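Local structure of CCMAN5 (Cellulosimicrobium cellulans, 2XSG) at residues Phe62-Leu67 / Gly145-Ala150; Gly111-Gly116 / Ala136-Ala141; Leu512-Ala517 / Gly537-Tyr542. The protein hydrolyses alpha-mannosidic linkages as a family 92 glycoside hydrolase and enables mannose-6-phosphate modification of yeast-produced recombinant lysosomal enzymes. One frame throughout, in Å; residues are numbered along the deposited sequence.

Interaction 1 (Phe62-Leu67 / Gly145-Ala150); sequences FTHTNL and GVHRYA
The backbones of 62-67 and 145-150 approach without pairing: the CA atoms of H64 and G145 lie 6.9 Å apart and those of F62 and H147 9.2 Å, so side chains bridge the gap. F62, H64 and H147 form an aromatic cluster. The two imidazoles meet tip to tip, H64 NE2 hydrogen-bonding H147 NE2 at 2.7 Å; the bond is bent (145°), and the rings, their planes 30° apart, touch rim to rim. G145 leaves room at the H64 edge, its CA 4.4 Å from H64 CD2, where a side chain would collide. The chain of bonds continues from H147 ND1 to Y149 OH, 2.7 Å and nearly straight at 167°, so both imidazole nitrogens of H147 are gripped in the protein interior. F62 CD2 lies 3.3 Å from Y149 OH, while F62 CE2 meets Y149 CE2 at 4.1 Å. H64 ND1 is tied to L79 O, fixing the ring's rotation. An alanine in place of H64 would lose this two-ended imidazole link and would probably leave H147 NE2 without its buried partner and the two segments less firmly joined. The contact joins strand 58-63 of a small three-stranded sheet to strand 144-150 of the large antiparallel sheet, with F62 and H147 resting on V138 of strand 133-140, and H64 and H147 against V252 and L250 of strand 248-255.

Interaction 2 (Gly111-Gly116 / Ala136-Ala141); sequences GFYSVG and AEVAAA
Strands 112-116 and 136-140 form an antiparallel ladder in the large beta-sheet of the N-terminal domain, their axes 4.7 Å apart at closest approach. Five backbone hydrogen bonds hold it. Y113 with V138 and V115 with A136 are hydrogen-bonded pairs, each closed by two bonds; V138 N to Y113 O is the straightest, 175°, and runs nearly along the C=O axis. G111, just before its strand, accepts through O from A140 N, which comes from above the carbonyl plane. Between these links, at the non-hydrogen-bonded pairs, CA-H groups approach carbonyls, as S114 CA does A136 O at 3.3 Å. Apolar contacts fill the buried face bearing Y113, V115, A136 and V138: V138 CG2 packs 3.8 Å from Y113 CB and sits at the edge of the Y113 ring, whose OH reaches E106, while V115 CG1 meets A136 CB at 4.2 Å. F62 of strand 58-63 touches A136 on this side. The other face carries F112, S114, E137 and A139; helix 275-290 packs on F112, E137 and A139, and E137 OE1 pairs with R148. A water there bridges the strands, 2.8 Å from S114 OG and donating to V138 O at 2.7 Å.

Interaction 3 (Leu512-Ala517 / Gly537-Tyr542); sequences LTPRAA and GTLWQY
A capping box opens the short helix 539-542, whose first turn packs against the chain leaving strand 508-512. T538 is the N-cap: its OG1 accepts from Q541 N at 3.1 Å, and in return Q541 OE1 accepts from T538 N, approached from above its carbonyl plane. This fixes the turn that presents L539 to the other segment, in the catalytic domain, probably the (alpha/alpha)6 barrel of family 92. No hydrogen bond crosses between 512-517 and 537-542; the contact is apolar, and L539 carries much of it. From the helix its CB faces the carbonyl of L512, 3.6 Å from L512 O. With CG anti to the carbonyl carbon (chi1 -69°), the chain continues past the same oxygen, CG lying 3.9 Å from L512 O. At the tip the branches part. CD1 meets P514 CD at 3.9 Å, the two side chains crossing at about a right angle. CD2 stays beside the L512 carbonyl and also reaches L512 CG, 4.0 Å away, again with the side chains crossed. L512 extends with CG anti to its backbone N (chi1 180°), which carries its CD2 on to Y542, alongside which it runs in the same direction. P455, the first residue of helix 455-474, touches L512, P514 and L539 alike, and V459 of that helix adds to the packing on L512. The Y542 ring turns away to hydrogen-bond through OH to Y535 O, leaving its CB to make the contact, 3.6 Å from L512 CD2.

Overall arrangement
Interactions 1 and 2 belong to one region of the N-terminal domain, their centres 7 Å apart, and 2 is nested along the chain within the loop that 1 closes. Strands 133-140 and 144-150, sheet neighbours, join them: V146 N probably hydrogen-bonds to A139 O at 2.8 Å, and Y149 CE2 packs on A136 CB at 3.5 Å. Interaction 3 lies on the opposite side of the chain's centre, in the catalytic domain, with its centre about 46 Å from that of interaction 1 and 48 Å from that of interaction 2. There the Y542 side chain is about 10 Å from both the calcium, bound by N588, E589 and D662, and a bound bis-tris propane molecule, too far for direct contact.

Interaction 1 (Phe62-Leu67 / Gly145-Ala150)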
ATOM      1  N   PHE A  62      16.896   5.939  13.827  1.00  3.60           N
ATOM      2  CA  PHE A  62      16.364   5.149  12.711  1.00  4.01           C
ATOM      3  C   PHE A  62      15.791   3.806  13.155  1.00  4.03           C
ATOM      4  O   PHE A  62      16.434   3.064  13.894  1.00  4.05           O
ATOM      5  CB  PHE A  62      17.454   4.935  11.661  1.00  4.19           C
ATOM      6  CG  PHE A  62      18.010   6.220  11.116  1.00  4.94           C
ATOM      7  CD1 PHE A  62      17.405   6.837  10.023  1.00  4.33           C
ATOM      8  CD2 PHE A  62      19.110   6.832  11.715  1.00  4.97           C
ATOM      9  CE1 PHE A  62      17.885   8.023   9.517  1.00  4.09           C
ATOM     10  CE2 PHE A  62      19.610   8.039  11.209  1.00  6.99           C
ATOM     11  CZ  PHE A  62      18.988   8.638  10.105  1.00  6.71           C
ATOM     12  N   THR A  63      14.569   3.518  12.708  1.00  4.03           N
ATOM     13  CA  THR A  63      13.902   2.244  12.943  1.00  3.06           C
ATOM     14  C   THR A  63      14.089   1.429  11.674  1.00  3.63           C
ATOM     15  O   THR A  63      14.442   1.999  10.642  1.00  3.66           O
ATOM     16  CB  THR A  63      12.408   2.449  13.235  1.00  3.10           C
ATOM     17  OG1 THR A  63      11.816   3.244  12.200  1.00  2.00           O
ATOM     18  CG2 THR A  63      12.235   3.172  14.539  1.00  2.00           C
ATOM     19  N   HIS A  64      13.898   0.103  11.741  1.00  3.07           N
ATOM     20  CA  HIS A  64      14.286  -0.755  10.622  1.00  2.46           C
ATOM     21  C   HIS A  64      13.137  -1.534   9.993  1.00  2.42           C
ATOM     22  O   HIS A  64      13.319  -2.170   8.950  1.00  2.17           O
ATOM     23  CB  HIS A  64      15.445  -1.686  11.029  1.00  2.14           C
ATOM     24  CG  HIS A  64      16.731  -0.954  11.244  1.00  2.88           C
ATOM     25  ND1 HIS A  64      16.946  -0.141  12.335  1.00  2.29           N
ATOM     26  CD2 HIS A  64      17.832  -0.837  10.464  1.00  2.40           C
ATOM     27  CE1 HIS A  64      18.141   0.414  12.239  1.00  5.03           C
ATOM     28  NE2 HIS A  64      18.702   0.000  11.117  1.00  5.14           N
ATOM     29  N   THR A  65      11.977  -1.518  10.651  1.00  2.31           N
ATOM     30  CA  THR A  65      10.782  -2.196  10.138  1.00  2.07           C
ATOM     31  C   THR A  65       9.642  -1.207  10.019  1.00  2.16           C
ATOM     32  O   THR A  65       9.592  -0.200  10.741  1.00  2.00           O
ATOM     33  CB  THR A  65      10.316  -3.397  11.031  1.00  2.04           C
ATOM     34  OG1 THR A  65       9.751  -2.905  12.257  1.00  2.00           O
ATOM     35  CG2 THR A  65      11.471  -4.339  11.337  1.00  2.00           C
ATOM     36  N   ASN A  66       8.719  -1.486   9.104  1.00  2.45           N
ATOM     37  CA  ASN A  66       7.620  -0.565   8.910  1.00  2.86           C
ATOM     38  C   ASN A  66       6.542  -1.083   7.970  1.00  3.05           C
ATOM     39  O   ASN A  66       6.692  -2.159   7.371  1.00  2.77           O
ATOM     40  CB  ASN A  66       8.163   0.770   8.395  1.00  2.85           C
ATOM     41  CG  ASN A  66       7.623   1.940   9.179  1.00  2.31           C
ATOM     42  OD1 ASN A  66       6.408   2.049   9.392  1.00  2.00           O
ATOM     43  ND2 ASN A  66       8.521   2.821   9.627  1.00  2.00           N
ATOM     44  N   LEU A  67       5.472  -0.294   7.863  1.00  3.19           N
ATOM     45  CA  LEU A  67       4.360  -0.545   6.954  1.00  3.42           C
ATOM     46  C   LEU A  67       4.000   0.763   6.271  1.00  3.40           C
ATOM     47  O   LEU A  67       3.874   1.799   6.925  1.00  4.34           O
ATOM     48  CB  LEU A  67       3.135  -1.047   7.725  1.00  2.94           C
ATOM     49  CG  LEU A  67       3.221  -2.405   8.410  1.00  3.22           C
ATOM     50  CD1 LEU A  67       1.918  -2.711   9.148  1.00  2.82           C
ATOM     51  CD2 LEU A  67       3.558  -3.497   7.398  1.00  3.25           C
ATOM     52  N   GLY A 145      19.744  -2.789   6.520  1.00  3.11           N
ATOM     53  CA  GLY A 145      19.909  -1.359   6.649  1.00  3.61           C
ATOM     54  C   GLY A 145      21.337  -1.057   7.033  1.00  3.87           C
ATOM     55  O   GLY A 145      21.872  -1.665   7.970  1.00  4.41           O
ATOM     56  N   VAL A 146      21.964  -0.132   6.310  1.00  3.73           N
ATOM     57  CA  VAL A 146      23.334   0.258   6.628  1.00  3.66           C
ATOM     58  C   VAL A 146      23.369   1.701   7.034  1.00  3.62           C
ATOM     59  O   VAL A 146      22.602   2.517   6.492  1.00  3.73           O
ATOM     60  CB  VAL A 146      24.369  -0.036   5.494  1.00  3.52           C
ATOM     61  CG1 VAL A 146      24.429  -1.515   5.253  1.00  2.00           C
ATOM     62  CG2 VAL A 146      24.042   0.727   4.189  1.00  3.12           C
ATOM     63  N   HIS A 147      24.249   1.980   7.994  1.00  3.54           N
ATOM     64  CA  HIS A 147      24.427   3.293   8.613  1.00  4.27           C
ATOM     65  C   HIS A 147      25.883   3.755   8.481  1.00  4.94           C
ATOM     66  O   HIS A 147      26.827   2.958   8.683  1.00  4.14           O
ATOM     67  CB  HIS A 147      24.130   3.220  10.107  1.00  4.56           C
ATOM     68  CG  HIS A 147      22.763   2.715  10.446  1.00  4.54           C
ATOM     69  ND1 HIS A 147      21.873   3.443  11.210  1.00  5.06           N
ATOM     70  CD2 HIS A 147      22.147   1.542  10.163  1.00  5.03           C
ATOM     71  CE1 HIS A 147      20.756   2.755  11.357  1.00  4.31           C
ATOM     72  NE2 HIS A 147      20.894   1.598  10.735  1.00  6.90           N
ATOM     73  N   ARG A 148      26.050   5.037   8.151  1.00  4.59           N
ATOM     74  CA  ARG A 148      27.341   5.734   8.285  1.00  5.28           C
ATOM     75  C   ARG A 148      27.159   7.068   9.018  1.00  5.20           C
ATOM     76  O   ARG A 148      26.398   7.940   8.556  1.00  5.21           O
ATOM     77  CB  ARG A 148      27.987   5.976   6.912  1.00  4.87           C
ATOM     78  CG  ARG A 148      29.379   6.592   6.995  1.00  4.42           C
ATOM     79  CD  ARG A 148      30.048   6.609   5.645  1.00  5.64           C
ATOM     80  NE  ARG A 148      29.245   7.317   4.637  1.00  5.99           N
ATOM     81  CZ  ARG A 148      29.417   7.163   3.331  1.00  7.25           C
ATOM     82  NH1 ARG A 148      30.346   6.313   2.885  1.00  6.62           N
ATOM     83  NH2 ARG A 148      28.662   7.839   2.468  1.00  6.99           N
ATOM     84  N   TYR A 149      27.859   7.223  10.145  1.00  5.41           N
ATOM     85  CA  TYR A 149      27.767   8.416  10.996  1.00  5.88           C
ATOM     86  C   TYR A 149      29.096   9.140  11.110  1.00  5.91           C
ATOM     87  O   TYR A 149      30.150   8.504  11.255  1.00  6.66           O
ATOM     88  CB  TYR A 149      27.309   8.034  12.416  1.00  5.73           C
ATOM     89  CG  TYR A 149      25.931   7.450  12.463  1.00  6.09           C
ATOM     90  CD1 TYR A 149      25.746   6.078  12.577  1.00  4.90           C
ATOM     91  CD2 TYR A 149      24.802   8.271  12.388  1.00  3.85           C
ATOM     92  CE1 TYR A 149      24.471   5.530  12.618  1.00  6.05           C
ATOM     93  CE2 TYR A 149      23.526   7.730  12.419  1.00  4.36           C
ATOM     94  CZ  TYR A 149      23.366   6.358  12.524  1.00  3.86           C
ATOM     95  OH  TYR A 149      22.109   5.807  12.556  1.00  4.06           O
ATOM     96  N   ALA A 150      29.055  10.465  11.046  1.00  6.30           N
ATOM     97  CA  ALA A 150      30.230  11.291  11.357  1.00  6.54           C
ATOM     98  C   ALA A 150      29.970  12.152  12.576  1.00  6.43           C
ATOM     99  O   ALA A 150      29.132  13.044  12.525  1.00  7.43           O
ATOM    100  CB  ALA A 150      30.617  12.177  10.145  1.00  6.81           C
TER

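Interaction 2 (Gly111-Gly116 / Ala136-Ala141)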
ATOM      1  N   GLY A 111      16.493   4.203  -2.011  1.00  4.39           N
ATOM      2  CA  GLY A 111      17.557   3.407  -1.406  1.00  4.26           C
ATOM      3  C   GLY A 111      18.361   4.083  -0.310  1.00  4.52           C
ATOM      4  O   GLY A 111      19.222   3.447   0.314  1.00  4.68           O
ATOM      5  N   PHE A 112      18.109   5.368  -0.072  1.00  4.61           N
ATOM      6  CA  PHE A 112      18.951   6.139   0.852  1.00  4.28           C
ATOM      7  C   PHE A 112      18.215   7.230   1.594  1.00  4.24           C
ATOM      8  O   PHE A 112      17.225   7.752   1.115  1.00  4.43           O
ATOM      9  CB  PHE A 112      20.216   6.686   0.145  1.00  4.30           C
ATOM     10  CG  PHE A 112      20.005   7.967  -0.637  1.00  4.24           C
ATOM     11  CD1 PHE A 112      19.448   7.937  -1.912  1.00  5.64           C
ATOM     12  CD2 PHE A 112      20.413   9.186  -0.117  1.00  5.69           C
ATOM     13  CE1 PHE A 112      19.268   9.102  -2.655  1.00  7.08           C
ATOM     14  CE2 PHE A 112      20.238  10.373  -0.840  1.00  7.75           C
ATOM     15  CZ  PHE A 112      19.649  10.328  -2.119  1.00  8.10           C
ATOM     16  N   TYR A 113      18.721   7.577   2.774  1.00  4.90           N
ATOM     17  CA  TYR A 113      18.291   8.789   3.463  1.00  5.36           C
ATOM     18  C   TYR A 113      19.468   9.406   4.242  1.00  5.85           C
ATOM     19  O   TYR A 113      20.260   8.685   4.852  1.00  6.22           O
ATOM     20  CB  TYR A 113      17.106   8.485   4.384  1.00  4.96           C
ATOM     21  CG  TYR A 113      16.723   9.631   5.289  1.00  5.13           C
ATOM     22  CD1 TYR A 113      17.418   9.857   6.485  1.00  5.28           C
ATOM     23  CD2 TYR A 113      15.669  10.469   4.972  1.00  4.85           C
ATOM     24  CE1 TYR A 113      17.080  10.890   7.327  1.00  4.04           C
ATOM     25  CE2 TYR A 113      15.314  11.516   5.811  1.00  4.63           C
ATOM     26  CZ  TYR A 113      16.027  11.718   6.990  1.00  5.72           C
ATOM     27  OH  TYR A 113      15.707  12.762   7.821  1.00  5.62           O
ATOM     28  N   SER A 114      19.594  10.732   4.202  1.00  5.28           N
ATOM     29  CA  SER A 114      20.692  11.408   4.905  1.00  5.75           C
ATOM     30  C   SER A 114      20.189  12.689   5.581  1.00  5.24           C
ATOM     31  O   SER A 114      19.290  13.370   5.054  1.00  4.46           O
ATOM     32  CB  SER A 114      21.870  11.694   3.952  1.00  6.19           C
ATOM     33  OG  SER A 114      22.154  10.578   3.093  1.00  6.84           O
ATOM     34  N   VAL A 115      20.748  12.991   6.761  1.00  4.90           N
ATOM     35  CA  VAL A 115      20.346  14.158   7.562  1.00  4.53           C
ATOM     36  C   VAL A 115      21.483  14.583   8.500  1.00  5.42           C
ATOM     37  O   VAL A 115      22.253  13.742   9.015  1.00  5.42           O
ATOM     38  CB  VAL A 115      19.054  13.883   8.389  1.00  4.69           C
ATOM     39  CG1 VAL A 115      19.282  12.803   9.480  1.00  3.03           C
ATOM     40  CG2 VAL A 115      18.498  15.181   9.020  1.00  4.48           C
ATOM     41  N   GLY A 116      21.615  15.890   8.675  1.00  4.56           N
ATOM     42  CA  GLY A 116      22.510  16.440   9.681  1.00  5.51           C
ATOM     43  C   GLY A 116      21.746  16.635  10.973  1.00  5.85           C
ATOM     44  O   GLY A 116      20.765  17.378  11.016  1.00  5.85           O
ATOM     45  N   ALA A 136      24.377  11.923   9.559  1.00  5.84           N
ATOM     46  CA  ALA A 136      23.848  10.579   9.487  1.00  5.25           C
ATOM     47  C   ALA A 136      23.493  10.239   8.047  1.00  4.73           C
ATOM     48  O   ALA A 136      22.786  10.982   7.377  1.00  4.61           O
ATOM     49  CB  ALA A 136      22.645  10.450  10.372  1.00  5.11           C
ATOM     50  N   GLU A 137      23.991   9.101   7.586  1.00  3.93           N
ATOM     51  CA  GLU A 137      23.598   8.555   6.302  1.00  3.46           C
ATOM     52  C   GLU A 137      23.131   7.100   6.501  1.00  3.15           C
ATOM     53  O   GLU A 137      23.820   6.308   7.144  1.00  2.65           O
ATOM     54  CB  GLU A 137      24.789   8.549   5.355  1.00  3.89           C
ATOM     55  CG  GLU A 137      25.280   9.909   4.885  1.00  3.76           C
ATOM     56  CD  GLU A 137      26.650   9.808   4.253  1.00  3.02           C
ATOM     57  OE1 GLU A 137      26.736   9.806   3.023  1.00  2.00           O
ATOM     58  OE2 GLU A 137      27.645   9.671   4.993  1.00  4.37           O
ATOM     59  N   VAL A 138      21.960   6.763   5.966  1.00  2.60           N
ATOM     60  CA  VAL A 138      21.521   5.368   5.888  1.00  2.00           C
ATOM     61  C   VAL A 138      21.209   4.978   4.430  1.00  2.22           C
ATOM     62  O   VAL A 138      20.864   5.838   3.600  1.00  2.00           O
ATOM     63  CB  VAL A 138      20.302   5.076   6.816  1.00  2.03           C
ATOM     64  CG1 VAL A 138      20.674   5.330   8.280  1.00  2.00           C
ATOM     65  CG2 VAL A 138      19.073   5.947   6.447  1.00  2.00           C
ATOM     66  N   ALA A 139      21.374   3.687   4.124  1.00  2.00           N
ATOM     67  CA  ALA A 139      20.900   3.101   2.878  1.00  2.00           C
ATOM     68  C   ALA A 139      20.321   1.714   3.171  1.00  2.00           C
ATOM     69  O   ALA A 139      20.540   1.173   4.260  1.00  2.00           O
ATOM     70  CB  ALA A 139      22.034   2.997   1.872  1.00  2.00           C
ATOM     71  N   ALA A 140      19.620   1.136   2.199  1.00  2.28           N
ATOM     72  CA  ALA A 140      19.003  -0.185   2.377  1.00  3.29           C
ATOM     73  C   ALA A 140      19.231  -1.129   1.217  1.00  4.45           C
ATOM     74  O   ALA A 140      19.261  -0.699   0.066  1.00  4.72           O
ATOM     75  CB  ALA A 140      17.489  -0.039   2.612  1.00  3.15           C
ATOM     76  N   ALA A 141      19.378  -2.416   1.538  1.00  4.91           N
ATOM     77  CA  ALA A 141      19.173  -3.494   0.582  1.00  5.41           C
ATOM     78  C   ALA A 141      17.886  -4.186   0.998  1.00  5.30           C
ATOM     79  O   ALA A 141      17.270  -3.764   1.979  1.00  6.44           O
ATOM     80  CB  ALA A 141      20.346  -4.469   0.601  1.00  5.21           C
TER
HETATM   81  O   HOH W   1      22.396   7.847   2.732  1.00  2.87           O

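Interaction 3 (Leu512-Ala517 / Gly537-Tyr542)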
ATOM      1  N   LEU A 512     -28.479   0.553  -3.267  1.00  5.28           N
ATOM      2  CA  LEU A 512     -28.171  -0.235  -2.093  1.00  5.45           C
ATOM      3  C   LEU A 512     -28.779   0.432  -0.863  1.00  5.72           C
ATOM      4  O   LEU A 512     -28.536   1.615  -0.609  1.00  5.44           O
ATOM      5  CB  LEU A 512     -26.658  -0.362  -1.932  1.00  4.96           C
ATOM      6  CG  LEU A 512     -26.143  -1.171  -0.729  1.00  4.89           C
ATOM      7  CD1 LEU A 512     -26.444  -2.686  -0.878  1.00  3.14           C
ATOM      8  CD2 LEU A 512     -24.656  -0.954  -0.551  1.00  3.13           C
ATOM      9  N   THR A 513     -29.573  -0.344  -0.126  1.00  5.99           N
ATOM     10  CA  THR A 513     -30.325   0.114   1.049  1.00  7.09           C
ATOM     11  C   THR A 513     -30.388  -1.022   2.096  1.00  7.12           C
ATOM     12  O   THR A 513     -30.582  -2.181   1.727  1.00  7.73           O
ATOM     13  CB  THR A 513     -31.772   0.522   0.637  1.00  6.74           C
ATOM     14  OG1 THR A 513     -31.711   1.500  -0.393  1.00  8.52           O
ATOM     15  CG2 THR A 513     -32.561   1.112   1.794  1.00  7.69           C
ATOM     16  N   PRO A 514     -30.214  -0.706   3.403  1.00  7.25           N
ATOM     17  CA  PRO A 514     -30.342  -1.779   4.383  1.00  7.88           C
ATOM     18  C   PRO A 514     -31.779  -2.347   4.391  1.00  8.26           C
ATOM     19  O   PRO A 514     -32.759  -1.610   4.199  1.00  8.06           O
ATOM     20  CB  PRO A 514     -30.026  -1.080   5.708  1.00  7.81           C
ATOM     21  CG  PRO A 514     -30.429   0.350   5.460  1.00  7.11           C
ATOM     22  CD  PRO A 514     -29.985   0.595   4.050  1.00  6.88           C
ATOM     23  N   ARG A 515     -31.881  -3.646   4.620  1.00  9.12           N
ATOM     24  CA  ARG A 515     -33.156  -4.345   4.557  1.00  9.63           C
ATOM     25  C   ARG A 515     -33.311  -5.212   5.785  1.00 10.08           C
ATOM     26  O   ARG A 515     -32.399  -5.951   6.157  1.00  9.39           O
ATOM     27  CB  ARG A 515     -33.216  -5.199   3.300  1.00  9.63           C
ATOM     28  CG  ARG A 515     -34.598  -5.341   2.705  1.00  9.80           C
ATOM     29  CD  ARG A 515     -34.613  -6.378   1.581  1.00 10.32           C
ATOM     30  NE  ARG A 515     -35.966  -6.515   1.032  1.00 11.51           N
ATOM     31  CZ  ARG A 515     -36.265  -7.064  -0.142  1.00 10.89           C
ATOM     32  NH1 ARG A 515     -35.311  -7.553  -0.932  1.00  9.26           N
ATOM     33  NH2 ARG A 515     -37.531  -7.120  -0.523  1.00 10.70           N
ATOM     34  N   ALA A 516     -34.481  -5.097   6.419  1.00 10.96           N
ATOM     35  CA  ALA A 516     -34.798  -5.823   7.633  1.00 11.40           C
ATOM     36  C   ALA A 516     -34.957  -7.325   7.352  1.00 11.89           C
ATOM     37  O   ALA A 516     -35.076  -7.748   6.190  1.00 11.53           O
ATOM     38  CB  ALA A 516     -36.072  -5.247   8.279  1.00 10.99           C
ATOM     39  N   ALA A 517     -34.960  -8.118   8.418  1.00 12.66           N
ATOM     40  CA  ALA A 517     -35.171  -9.557   8.300  1.00 13.83           C
ATOM     41  C   ALA A 517     -36.463  -9.908   7.546  1.00 14.62           C
ATOM     42  O   ALA A 517     -36.455 -10.800   6.705  1.00 14.66           O
ATOM     43  CB  ALA A 517     -35.124 -10.229   9.673  1.00 14.13           C
ATOM     44  N   GLY A 537     -17.679   4.492   4.720  1.00  5.54           N
ATOM     45  CA  GLY A 537     -18.355   5.000   3.527  1.00  4.04           C
ATOM     46  C   GLY A 537     -19.859   5.134   3.626  1.00  4.23           C
ATOM     47  O   GLY A 537     -20.456   4.911   4.691  1.00  3.80           O
ATOM     48  N   THR A 538     -20.465   5.488   2.489  1.00  3.37           N
ATOM     49  CA  THR A 538     -21.889   5.771   2.394  1.00  3.50           C
ATOM     50  C   THR A 538     -22.537   4.730   1.491  1.00  3.46           C
ATOM     51  O   THR A 538     -21.838   4.028   0.739  1.00  3.47           O
ATOM     52  CB  THR A 538     -22.150   7.149   1.741  1.00  3.02           C
ATOM     53  OG1 THR A 538     -21.855   7.067   0.346  1.00  3.39           O
ATOM     54  CG2 THR A 538     -21.314   8.252   2.379  1.00  2.10           C
ATOM     55  N   LEU A 539     -23.862   4.654   1.535  1.00  3.06           N
ATOM     56  CA  LEU A 539     -24.603   3.761   0.642  1.00  3.71           C
ATOM     57  C   LEU A 539     -24.360   4.061  -0.853  1.00  3.84           C
ATOM     58  O   LEU A 539     -24.154   3.140  -1.629  1.00  4.91           O
ATOM     59  CB  LEU A 539     -26.095   3.727   0.995  1.00  2.97           C
ATOM     60  CG  LEU A 539     -26.375   3.028   2.334  1.00  3.73           C
ATOM     61  CD1 LEU A 539     -27.681   3.480   2.928  1.00  3.62           C
ATOM     62  CD2 LEU A 539     -26.327   1.510   2.217  1.00  2.00           C
ATOM     63  N   TRP A 540     -24.352   5.337  -1.244  1.00  4.44           N
ATOM     64  CA  TRP A 540     -24.011   5.708  -2.631  1.00  3.80           C
ATOM     65  C   TRP A 540     -22.647   5.162  -3.061  1.00  4.04           C
ATOM     66  O   TRP A 540     -22.471   4.766  -4.217  1.00  4.06           O
ATOM     67  CB  TRP A 540     -24.006   7.207  -2.820  1.00  3.79           C
ATOM     68  CG  TRP A 540     -25.336   7.817  -3.132  1.00  4.37           C
ATOM     69  CD1 TRP A 540     -26.172   8.433  -2.263  1.00  2.66           C
ATOM     70  CD2 TRP A 540     -25.966   7.890  -4.420  1.00  3.28           C
ATOM     71  NE1 TRP A 540     -27.296   8.878  -2.921  1.00  3.95           N
ATOM     72  CE2 TRP A 540     -27.189   8.559  -4.247  1.00  2.85           C
ATOM     73  CE3 TRP A 540     -25.619   7.434  -5.698  1.00  5.66           C
ATOM     74  CZ2 TRP A 540     -28.068   8.806  -5.303  1.00  3.09           C
ATOM     75  CZ3 TRP A 540     -26.493   7.686  -6.755  1.00  5.90           C
ATOM     76  CH2 TRP A 540     -27.709   8.362  -6.541  1.00  3.62           C
ATOM     77  N   GLN A 541     -21.690   5.151  -2.134  1.00  3.44           N
ATOM     78  CA  GLN A 541     -20.322   4.705  -2.430  1.00  3.42           C
ATOM     79  C   GLN A 541     -20.253   3.164  -2.477  1.00  3.70           C
ATOM     80  O   GLN A 541     -19.685   2.574  -3.409  1.00  4.00           O
ATOM     81  CB  GLN A 541     -19.344   5.301  -1.406  1.00  2.33           C
ATOM     82  CG  GLN A 541     -19.199   6.838  -1.541  1.00  2.18           C
ATOM     83  CD  GLN A 541     -18.666   7.528  -0.287  1.00  2.67           C
ATOM     84  OE1 GLN A 541     -18.325   6.872   0.704  1.00  2.46           O
ATOM     85  NE2 GLN A 541     -18.582   8.870  -0.328  1.00  2.00           N
ATOM     86  N   TYR A 542     -20.852   2.523  -1.478  1.00  3.51           N
ATOM     87  CA  TYR A 542     -20.983   1.069  -1.460  1.00  4.03           C
ATOM     88  C   TYR A 542     -21.948   0.511  -2.505  1.00  4.35           C
ATOM     89  O   TYR A 542     -21.855  -0.671  -2.852  1.00  5.45           O
ATOM     90  CB  TYR A 542     -21.407   0.591  -0.076  1.00  3.83           C
ATOM     91  CG  TYR A 542     -20.280   0.352   0.881  1.00  3.46           C
ATOM     92  CD1 TYR A 542     -19.745   1.386   1.655  1.00  5.63           C
ATOM     93  CD2 TYR A 542     -19.761  -0.921   1.040  1.00  5.77           C
ATOM     94  CE1 TYR A 542     -18.702   1.145   2.559  1.00  5.25           C
ATOM     95  CE2 TYR A 542     -18.725  -1.171   1.931  1.00  6.18           C
ATOM     96  CZ  TYR A 542     -18.210  -0.142   2.688  1.00  6.10           C
ATOM     97  OH  TYR A 542     -17.190  -0.450   3.554  1.00  6.68           O
TER